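Local coordinates for protein D-ribitol-5-phosphate phosphatase (Bacteroides thetaiotaomicron, PDB 4JB3) that removes the phosphate from D-ribitol-5-phosphate and D-ribitol-1-phosphate, and also dephosphorylates the riboflavin precursor 5-amino-6-(5-phospho-D-ribitylamino)uracil, at residues T94-E97 / T98-A101. Numbering follows the deposited sequence.
Sequences TMEE and TKQA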
loop_
_atom_site.group_PDB
_atom_site.type_symbol
_atom_site.label_atom_id
_atom_site.label_comp_id
_atom_site.label_asym_id
_atom_site.label_seq_id
_atom_site.Cartn_x
_atom_site.Cartn_y
_atom_site.Cartn_z
ATOM N N THR A 94 2.273 4.652 24.221
ATOM C CA THR A 94 0.927 5.122 23.904
ATOM C C THR A 94 0.588 4.764 22.465
ATOM O O THR A 94 1.480 4.502 21.640
ATOM C CB THR A 94 0.785 6.637 24.056
ATOM O OG1 THR A 94 1.582 7.301 23.064
ATOM C CG2 THR A 94 1.174 7.086 25.467
ATOM N N MET A 95 -0.699 4.798 22.146
ATOM C CA MET A 95 -1.101 4.548 20.772
ATOM C C MET A 95 -0.530 5.600 19.843
ATOM O O MET A 95 -0.128 5.282 18.722
ATOM C CB MET A 95 -2.627 4.504 20.656
ATOM C CG MET A 95 -3.242 3.253 21.263
ATOM S SD MET A 95 -2.851 1.820 20.222
ATOM C CE MET A 95 -4.189 1.899 19.046
ATOM N N GLU A 96 -0.475 6.847 20.298
ATOM C CA GLU A 96 -0.030 7.917 19.413
ATOM C C GLU A 96 1.449 7.794 19.059
ATOM O O GLU A 96 1.831 8.034 17.922
ATOM C CB GLU A 96 -0.337 9.294 19.992
ATOM C CG GLU A 96 -0.025 10.442 19.031
ATOM C CD GLU A 96 -0.859 10.409 17.756
ATOM O OE1 GLU A 96 -1.973 9.839 17.764
ATOM O OE2 GLU A 96 -0.398 10.970 16.739
ATOM N N GLU A 97 2.288 7.409 20.011
ATOM C CA GLU A 97 3.693 7.300 19.641
ATOM C C GLU A 97 3.937 6.064 18.789
ATOM O O GLU A 97 4.852 6.055 17.962
ATOM C CB GLU A 97 4.600 7.350 20.854
ATOM C CG GLU A 97 4.496 6.163 21.740
ATOM C CD GLU A 97 5.299 6.363 23.004
ATOM O OE1 GLU A 97 4.785 6.043 24.094
ATOM O OE2 GLU A 97 6.453 6.846 22.906
ATOM N N THR A 98 3.095 5.046 18.953
ATOM C CA THR A 98 3.201 3.850 18.126
ATOM C C THR A 98 2.777 4.187 16.696
ATOM O O THR A 98 3.437 3.780 15.729
ATOM C CB THR A 98 2.371 2.699 18.711
ATOM O OG1 THR A 98 2.819 2.445 20.055
ATOM C CG2 THR A 98 2.556 1.432 17.876
ATOM N N LYS A 99 1.694 4.949 16.567
ATOM C CA LYS A 99 1.245 5.429 15.261
ATOM C C LYS A 99 2.332 6.263 14.598
ATOM O O LYS A 99 2.625 6.070 13.413
ATOM C CB LYS A 99 -0.033 6.253 15.388
ATOM C CG LYS A 99 -0.531 6.822 14.053
ATOM C CD LYS A 99 -1.841 7.564 14.241
ATOM C CE LYS A 99 -2.255 8.271 12.964
ATOM N NZ LYS A 99 -3.597 8.896 13.116
ATOM N N GLN A 100 2.938 7.181 15.349
ATOM C CA GLN A 100 3.960 8.044 14.762
ATOM C C GLN A 100 5.160 7.246 14.263
ATOM O O GLN A 100 5.749 7.591 13.229
ATOM C CB GLN A 100 4.371 9.159 15.723
ATOM C CG GLN A 100 3.273 10.197 15.940
ATOM C CD GLN A 100 2.711 10.751 14.637
ATOM O OE1 GLN A 100 3.457 11.121 13.731
ATOM N NE2 GLN A 100 1.387 10.802 14.539
ATOM N N ALA A 101 5.498 6.159 14.956
ATOM C CA ALA A 101 6.581 5.299 14.486
ATOM C C ALA A 101 6.220 4.652 13.153
ATOM O O ALA A 101 7.019 4.662 12.217
ATOM C CB ALA A 101 6.950 4.250 15.531
#
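Thr98 doubles back on Thr94 in the first turn of helix 95-103, and Thr94 O takes two of its hydrogens. The backbone Thr98 N donates over 3.2 Å, while the hydroxyl OG1, held beside that nitrogen (chi1 -57°), donates over 2.9 Å from the opposite face of the carbonyl plane. Thr94 is the N-cap. Its OG1 accepts from Glu97 N at 3.1 Å, and Glu97 OE1 in turn accepts from Thr94 N at 2.9 Å through its anti lone pair, completing a capping box. With CG wedged between backbone N and carbonyl carbon, the Glu97 side chain can fold back to the cap, where Arg91 forms a salt bridge to its other oxygen. A valine in place of Thr98 would probably cost Thr94 O its hydroxyl donor and weaken the hold on this first turn.

The exposed side is looser. There the side chains of Glu96 and Gln100, both bent at chi2, are joined by a bond from Gln100 NE2 to Glu96 OE2 at 2.8 Å, met 33° out of the carboxylate plane. Lys99 stretches past Glu96, its NZ hydrogen-bonded to Ser138.

The tightly packed side is buried: Thr98 meets Phe81 of helix 78-89 and Phe135 of helix 134-140, which follows strand 125-130, whereas Ala101 lies against Phe47 and Leu50 of helix 40-50. Helix 95-103 thus sits in the helical insertion between strands 26-29 and 125-130, consistent with a HAD cap.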